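Long-range contacts in neuraminidase (Influenza A virus, PDB 4GDI), which forms a tetrameric, neuraminidase-like beta-propeller with a diverged putative active site, so that release of terminal sialic acid is only a tentative function: residues V133-S138 against N181-R186; S314-G319 against I343-V348; T201-N206 against S321-P326. All blocks are in the same frame, centred on the assembly; numbering follows the deposited sequence.

Contact 1 (V133-S138 against N181-R186). With NAG (2-acetamido-2-deoxy-beta-D-glucopyranose), chain O.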
# COMPACT_ATOMS: atom_id res chain seq x y z
N VAL A 133 23.35 6.32 8.05
CA VAL A 133 24.19 7.44 7.65
C VAL A 133 25.65 7.01 7.81
O VAL A 133 26.08 6.63 8.90
CB VAL A 133 23.92 8.71 8.48
CG1 VAL A 133 24.90 9.82 8.10
CG2 VAL A 133 22.51 9.19 8.26
N THR A 134 26.39 7.03 6.71
CA THR A 134 27.70 6.40 6.66
C THR A 134 28.85 7.39 6.46
O THR A 134 30.01 7.04 6.65
CB THR A 134 27.76 5.41 5.50
OG1 THR A 134 27.17 6.00 4.34
CG2 THR A 134 27.01 4.15 5.87
N ASP A 135 28.54 8.62 6.07
CA ASP A 135 29.61 9.58 5.83
C ASP A 135 29.07 10.98 5.64
O ASP A 135 27.90 11.17 5.30
CB ASP A 135 30.45 9.17 4.61
CG ASP A 135 31.95 9.36 4.84
OD1 ASP A 135 32.32 10.11 5.76
OD2 ASP A 135 32.75 8.75 4.10
N THR A 136 29.94 11.95 5.89
CA THR A 136 29.64 13.35 5.68
C THR A 136 30.91 14.08 5.29
O THR A 136 32.02 13.64 5.64
CB THR A 136 29.16 14.02 6.97
OG1 THR A 136 30.21 13.95 7.94
CG2 THR A 136 27.93 13.33 7.50
N PHE A 137 30.75 15.19 4.57
CA PHE A 137 31.85 16.13 4.37
C PHE A 137 31.30 17.53 4.07
O PHE A 137 30.16 17.69 3.64
CB PHE A 137 32.81 15.64 3.28
CG PHE A 137 32.16 15.34 1.96
CD1 PHE A 137 32.02 16.32 1.00
CD2 PHE A 137 31.70 14.06 1.67
CE1 PHE A 137 31.42 16.05 -0.23
CE2 PHE A 137 31.10 13.77 0.44
CZ PHE A 137 30.96 14.77 -0.51
N SER A 138 32.12 18.54 4.33
CA SER A 138 31.68 19.94 4.25
C SER A 138 32.32 20.68 3.09
O SER A 138 33.37 20.29 2.59
CB SER A 138 32.04 20.66 5.55
OG SER A 138 31.40 20.07 6.66
N ASN A 181 29.80 1.14 0.09
CA ASN A 181 28.95 1.11 1.27
C ASN A 181 28.77 2.50 1.86
O ASN A 181 28.78 2.67 3.08
CB ASN A 181 29.55 0.19 2.34
CG ASN A 181 29.76 -1.22 1.84
OD1 ASN A 181 29.00 -1.70 1.00
ND2 ASN A 181 30.79 -1.88 2.36
N GLY A 182 28.62 3.50 1.00
CA GLY A 182 28.29 4.84 1.46
C GLY A 182 29.43 5.58 2.13
O GLY A 182 29.21 6.60 2.79
N THR A 183 30.65 5.09 1.92
CA THR A 183 31.83 5.64 2.57
C THR A 183 32.81 6.12 1.52
O THR A 183 33.18 5.36 0.61
CB THR A 183 32.52 4.57 3.44
OG1 THR A 183 31.57 3.98 4.33
CG2 THR A 183 33.66 5.20 4.25
N VAL A 184 33.26 7.36 1.65
CA VAL A 184 34.21 7.92 0.70
C VAL A 184 35.52 7.12 0.73
O VAL A 184 36.16 7.02 1.77
CB VAL A 184 34.48 9.40 1.00
CG1 VAL A 184 35.55 9.96 0.06
CG2 VAL A 184 33.20 10.20 0.88
N GLN A 185 35.89 6.56 -0.41
CA GLN A 185 37.16 5.85 -0.56
C GLN A 185 38.25 6.79 -1.03
O GLN A 185 39.36 6.78 -0.49
CB GLN A 185 37.00 4.70 -1.57
CG GLN A 185 35.87 3.76 -1.20
CD GLN A 185 36.12 3.06 0.13
OE1 GLN A 185 37.01 2.23 0.24
NE2 GLN A 185 35.33 3.41 1.13
N ARG A 186 37.94 7.58 -2.03
CA ARG A 186 38.84 8.61 -2.51
C ARG A 186 38.07 9.59 -3.37
O ARG A 186 36.89 9.39 -3.65
CB ARG A 186 40.01 7.99 -3.28
CG ARG A 186 39.58 7.15 -4.42
CD ARG A 186 40.72 6.34 -5.02
NE ARG A 186 40.17 5.28 -5.85
CZ ARG A 186 40.81 4.64 -6.82
NH1 ARG A 186 42.07 4.92 -7.11
NH2 ARG A 186 40.17 3.70 -7.50
C1 NAG O . 30.74 -3.32 2.16
C2 NAG O . 32.17 -3.81 2.35
C3 NAG O . 32.22 -5.32 2.08
C4 NAG O . 31.24 -6.03 3.02
C5 NAG O . 29.87 -5.38 2.90
C6 NAG O . 28.90 -5.99 3.90
C7 NAG O . 33.90 -2.11 2.10
C8 NAG O . 35.31 -2.02 1.59
N2 NAG O . 33.12 -3.05 1.56
O3 NAG O . 33.52 -5.82 2.26
O4 NAG O . 31.16 -7.41 2.73
O5 NAG O . 29.95 -3.98 3.12
O6 NAG O . 27.59 -5.89 3.39
O7 NAG O . 33.52 -1.32 2.97
O HOH W 1 31.35 4.51 6.84
O HOH W 2 35.40 8.04 4.02

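Contact 2 (S314-G319 against I343-V348)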
# COMPACT_ATOMS: atom_id res chain seq x y z
N SER A 314 7.00 18.84 -30.14
CA SER A 314 7.18 20.05 -30.94
C SER A 314 6.89 21.30 -30.15
O SER A 314 7.70 22.23 -30.12
CB SER A 314 6.29 20.05 -32.19
OG SER A 314 6.59 18.95 -33.02
N ASN A 315 5.73 21.33 -29.51
CA ASN A 315 5.26 22.53 -28.83
C ASN A 315 5.24 22.43 -27.30
O ASN A 315 5.33 23.45 -26.62
CB ASN A 315 3.87 22.90 -29.34
CG ASN A 315 3.89 23.32 -30.80
OD1 ASN A 315 4.68 24.18 -31.21
ND2 ASN A 315 3.05 22.69 -31.61
N LYS A 316 5.12 21.22 -26.75
CA LYS A 316 5.07 21.07 -25.30
C LYS A 316 6.30 21.73 -24.69
O LYS A 316 7.39 21.63 -25.23
CB LYS A 316 5.02 19.60 -24.89
CG LYS A 316 3.73 19.20 -24.19
CD LYS A 316 3.72 17.71 -23.84
CE LYS A 316 2.36 17.26 -23.32
NZ LYS A 316 1.71 18.29 -22.44
N ARG A 317 6.11 22.40 -23.56
CA ARG A 317 7.24 23.02 -22.87
C ARG A 317 8.04 21.95 -22.14
O ARG A 317 7.46 21.09 -21.46
CB ARG A 317 6.76 24.08 -21.89
CG ARG A 317 7.89 24.86 -21.26
CD ARG A 317 7.34 25.98 -20.38
NE ARG A 317 8.39 26.62 -19.58
CZ ARG A 317 9.00 27.75 -19.90
NH1 ARG A 317 8.69 28.40 -21.01
NH2 ARG A 317 9.94 28.23 -19.09
N THR A 318 9.36 21.98 -22.30
CA THR A 318 10.20 20.93 -21.71
C THR A 318 11.24 21.57 -20.80
O THR A 318 11.56 22.75 -20.97
CB THR A 318 10.87 20.08 -22.81
OG1 THR A 318 11.55 20.93 -23.73
CG2 THR A 318 9.82 19.26 -23.57
N GLY A 319 11.73 20.81 -19.82
CA GLY A 319 12.77 21.32 -18.94
C GLY A 319 14.02 20.44 -18.88
O GLY A 319 14.59 20.06 -19.90
N ILE A 343 8.38 17.66 -18.28
CA ILE A 343 7.34 18.24 -19.11
C ILE A 343 6.67 19.30 -18.24
O ILE A 343 6.23 19.02 -17.13
CB ILE A 343 6.31 17.17 -19.50
CG1 ILE A 343 6.97 16.05 -20.31
CG2 ILE A 343 5.14 17.79 -20.29
CD1 ILE A 343 7.62 16.49 -21.58
N GLU A 344 6.61 20.54 -18.72
CA GLU A 344 6.07 21.62 -17.89
C GLU A 344 4.61 21.90 -18.23
O GLU A 344 4.25 21.98 -19.39
CB GLU A 344 6.91 22.89 -18.02
CG GLU A 344 7.98 23.00 -16.93
CD GLU A 344 9.37 23.29 -17.47
OE1 GLU A 344 9.49 24.02 -18.47
OE2 GLU A 344 10.35 22.78 -16.87
N ASP A 345 3.78 22.02 -17.20
CA ASP A 345 2.35 22.22 -17.37
C ASP A 345 1.90 23.47 -16.60
O ASP A 345 2.36 23.73 -15.48
CB ASP A 345 1.58 21.00 -16.86
CG ASP A 345 1.97 19.71 -17.59
OD1 ASP A 345 1.97 19.71 -18.84
OD2 ASP A 345 2.27 18.71 -16.90
N GLN A 346 1.02 24.26 -17.22
CA GLN A 346 0.50 25.46 -16.56
C GLN A 346 -0.70 25.08 -15.68
O GLN A 346 -1.57 24.33 -16.10
CB GLN A 346 0.08 26.50 -17.60
CG GLN A 346 -0.32 27.84 -16.98
CD GLN A 346 0.82 28.48 -16.20
OE1 GLN A 346 1.98 28.44 -16.62
NE2 GLN A 346 0.49 29.06 -15.05
N THR A 347 -0.73 25.59 -14.46
CA THR A 347 -1.88 25.32 -13.60
C THR A 347 -2.64 26.61 -13.31
O THR A 347 -2.10 27.70 -13.46
CB THR A 347 -1.48 24.63 -12.27
OG1 THR A 347 -0.95 25.59 -11.35
CG2 THR A 347 -0.44 23.51 -12.53
N VAL A 348 -3.89 26.48 -12.89
CA VAL A 348 -4.72 27.65 -12.68
C VAL A 348 -4.39 28.32 -11.34
O VAL A 348 -4.42 29.54 -11.24
CB VAL A 348 -6.22 27.32 -12.79
CG1 VAL A 348 -6.65 26.33 -11.71
CG2 VAL A 348 -7.05 28.59 -12.71
O HOH W 3 1.08 16.70 -19.83
O HOH W 4 3.87 22.17 -21.81

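Contact 3 (T201-N206 against S321-P326)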
# COMPACT_ATOMS: atom_id res chain seq x y z
N THR A 201 24.84 14.40 -15.55
CA THR A 201 23.97 13.26 -15.69
C THR A 201 24.76 12.18 -16.44
O THR A 201 25.40 12.45 -17.46
CB THR A 201 22.64 13.63 -16.40
OG1 THR A 201 21.82 12.47 -16.59
CG2 THR A 201 22.89 14.29 -17.78
N CYS A 202 24.73 10.97 -15.90
CA CYS A 202 25.72 9.95 -16.26
C CYS A 202 25.10 8.59 -16.52
O CYS A 202 23.97 8.30 -16.10
CB CYS A 202 26.72 9.77 -15.11
SG CYS A 202 27.52 11.25 -14.42
N TYR A 203 25.86 7.73 -17.20
CA TYR A 203 25.51 6.33 -17.36
C TYR A 203 26.82 5.56 -17.36
O TYR A 203 27.89 6.17 -17.41
CB TYR A 203 24.71 6.07 -18.64
CG TYR A 203 25.46 6.41 -19.90
CD1 TYR A 203 25.42 7.70 -20.43
CD2 TYR A 203 26.20 5.44 -20.57
CE1 TYR A 203 26.11 8.02 -21.59
CE2 TYR A 203 26.89 5.75 -21.74
CZ TYR A 203 26.84 7.04 -22.23
OH TYR A 203 27.52 7.35 -23.37
N THR A 204 26.74 4.24 -17.27
CA THR A 204 27.94 3.41 -17.31
C THR A 204 27.85 2.30 -18.35
O THR A 204 26.78 1.73 -18.59
CB THR A 204 28.24 2.80 -15.94
OG1 THR A 204 29.46 2.05 -16.02
CG2 THR A 204 27.12 1.89 -15.50
N ILE A 205 28.98 2.01 -18.98
CA ILE A 205 29.07 0.93 -19.96
C ILE A 205 30.52 0.50 -20.10
O ILE A 205 31.42 1.34 -20.05
CB ILE A 205 28.53 1.36 -21.34
CG1 ILE A 205 28.28 0.13 -22.23
CG2 ILE A 205 29.49 2.31 -22.02
CD1 ILE A 205 27.24 -0.84 -21.68
N ASN A 206 30.74 -0.81 -20.33
CA ASN A 206 32.04 -1.48 -20.16
C ASN A 206 33.04 -0.76 -19.24
O ASN A 206 34.05 -0.25 -19.70
CB ASN A 206 32.72 -1.86 -21.49
CG ASN A 206 32.16 -1.12 -22.69
OD1 ASN A 206 32.25 0.11 -22.78
ND2 ASN A 206 31.63 -1.87 -23.66
N SER A 321 16.60 17.29 -18.34
CA SER A 321 16.57 15.91 -18.78
C SER A 321 17.88 15.22 -18.39
O SER A 321 18.90 15.88 -18.19
CB SER A 321 16.35 15.83 -20.31
OG SER A 321 17.37 16.52 -21.02
N GLY A 322 17.87 13.89 -18.30
CA GLY A 322 19.10 13.18 -17.97
C GLY A 322 18.91 11.69 -18.03
O GLY A 322 17.79 11.21 -18.23
N PHE A 323 20.01 10.96 -17.85
CA PHE A 323 20.00 9.52 -18.04
C PHE A 323 19.49 8.75 -16.84
O PHE A 323 19.64 9.18 -15.69
CB PHE A 323 21.43 9.02 -18.26
CG PHE A 323 22.07 9.52 -19.52
CD1 PHE A 323 21.60 9.13 -20.75
CD2 PHE A 323 23.20 10.33 -19.45
CE1 PHE A 323 22.20 9.57 -21.90
CE2 PHE A 323 23.81 10.77 -20.59
CZ PHE A 323 23.32 10.38 -21.82
N PHE A 324 18.91 7.59 -17.11
CA PHE A 324 18.87 6.52 -16.11
C PHE A 324 19.01 5.17 -16.82
O PHE A 324 18.76 5.07 -18.03
CB PHE A 324 17.61 6.55 -15.25
CG PHE A 324 16.34 6.11 -15.96
CD1 PHE A 324 15.58 7.01 -16.67
CD2 PHE A 324 15.90 4.80 -15.84
CE1 PHE A 324 14.39 6.61 -17.29
CE2 PHE A 324 14.72 4.38 -16.46
CZ PHE A 324 13.96 5.29 -17.18
N GLN A 325 19.44 4.16 -16.08
CA GLN A 325 19.64 2.84 -16.67
C GLN A 325 18.81 1.79 -15.94
O GLN A 325 18.93 1.64 -14.72
CB GLN A 325 21.12 2.44 -16.65
CG GLN A 325 22.01 3.25 -17.57
CD GLN A 325 23.46 2.84 -17.45
OE1 GLN A 325 24.11 3.08 -16.42
NE2 GLN A 325 23.98 2.19 -18.47
N PRO A 326 17.98 1.05 -16.70
CA PRO A 326 17.32 -0.12 -16.12
C PRO A 326 18.38 -1.09 -15.63
O PRO A 326 19.42 -1.21 -16.28
CB PRO A 326 16.57 -0.73 -17.32
CG PRO A 326 16.49 0.36 -18.34
CD PRO A 326 17.70 1.23 -18.13

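Contact 1 (V133-S138 against N181-R186)
Thr134 holds OG1 between its own backbone N and carbonyl carbon (chi1 45°), and the hydroxyl reaches Gly182 O in a short hydrogen bond of 2.6 Å, coming from above the carbonyl plane. CG2 of the same threonine rests on Asn181 O at 3.6 Å. In Asp135, OD2 accepts Val184 N at 2.9 Å on its anti lone pair, and the bond is close to straight (164°). Water 2 grips the contact further, donating to both Asp135 OD2 and Val184 O; water 1 links Thr134 O with Thr183 OG1. The apolar end is looser, with Phe137 CE2 4.2 Å from Val184 CG2, the two side chains crossing at about a right angle. Asp135 is a calcium ligand in another model of this protein, but no ion is bound at it here. Asn181 carries an N-linked GlcNAc on ND2. Thr134 and Asp135 form a classic beta bulge, both facing Ile127 of strand 124-129. Strands 132-138 and 183-189 are edge strands of two successive four-stranded sheets, blades of the propeller, and Asn181 packs on Ile331 of a second subunit beside them.

Contact 2 (S314-G319 against I343-V348)
Arg317 and Glu344 cross at a slant, on neighbouring antiparallel strands of one beta-propeller blade, where strand 317-324 pairs with 338-346. Arg317 is extended from CG to NE, and its CG and CD run against Glu344 CB, each at 3.9 Å. The glutamate chain bends at chi2 (130°), and its carboxylate meets the arginine with OE1 at NE, 3.0 Å away. This is a salt bridge, but its hydrogen bond is weak: the N-H points well off the oxygen (127°), and the guanidinium and carboxylate planes stand 48° apart. The second oxygen, OE2, lies 3.5 Å from Gly319 CA, over backbone that has no side chain to block it.

Thr318 and Ile343 form the non-hydrogen-bonded pair of the ladder and put their side chains on the same face, CG2 of the threonine meeting CD1 of the isoleucine at 4.1 Å. Thr318 OG1 bonds to Gly290 O. Lys316 crosses Ile343 at about a right angle, its CD lying 3.8 Å from Ile343 CG2. The lysine then bends at its last torsion, which carries NZ toward Asp345 OD1. That salt bridge is long, and water 3 takes a hydrogen bond from NZ in the same region. The stronger partner of this ammonium is Glu76 of a third subunit, a salt bridge from the turn before the strand to another subunit.

The main chains are pinned directly at one point, Glu344 N to Arg317 O at 2.9 Å and almost straight. Where a second direct bond might close this ring, water 4 stands in, accepting from Arg317 N and donating to Glu344 O at 2.5 Å.

Contact 3 (T201-N206 against S321-P326)
Near the centre of the beta-propeller, two blades meet through strand segments 201-205 and 321-324, which run in nearly the same direction (22° apart) but share side-chain bonds instead of a backbone ladder. Thr201 turns OG1 anti to its backbone N, and the hydroxyl oxygen accepts Phe323 N at 2.7 Å; Ser150 OG bonds to the same oxygen. Next along, the rings of Tyr203 and Phe323 form a T-shaped stack, with centroids 4.7 Å apart and planes at 73°. The tyrosine supplies the edge: CD1 stands 3.4 Å above the centre of the phenylalanine ring. Beyond the stack, Tyr203 OH is bound by Glu274.

Gln325, extended beyond CG, sends its carboxamide to the main chain of Thr204, where it pairs with both the N-H and the C=O much as a neighbouring strand would. All the residues that touch here are buried, so this pair of hydrogen bonds satisfies polar backbone groups as well as the amide itself. Thr204 N approaches Gln325 OE1 at 3.0 Å from above the carbonyl plane, whereas Gln325 NE2 gives Thr204 O a bond of 2.8 Å that stays near the carbonyl plane and in the plane of Gln325's own amide.

In the fold
Followed from the N terminus, the chain first closes contact 1, where 42 residues separate its two segments, which lie on edge strands of two successive blades. Strand 183-189 then leads to 200-205, the next strand along, and opens contact 3. Before contact 3 can close, the chain runs through further strands to 314-319 and opens contact 2; it returns to the middle of the propeller at 321-326, closing contact 3, and only then reaches 343-348 to close contact 2. These two therefore cross and share strand 317-324. Contact 1 joins neighbouring blades at the periphery, contact 2 is internal to one blade, and contact 3 ties that blade to another near the centre. Contacts 1 and 2 lie on opposite sides of the chain's centre.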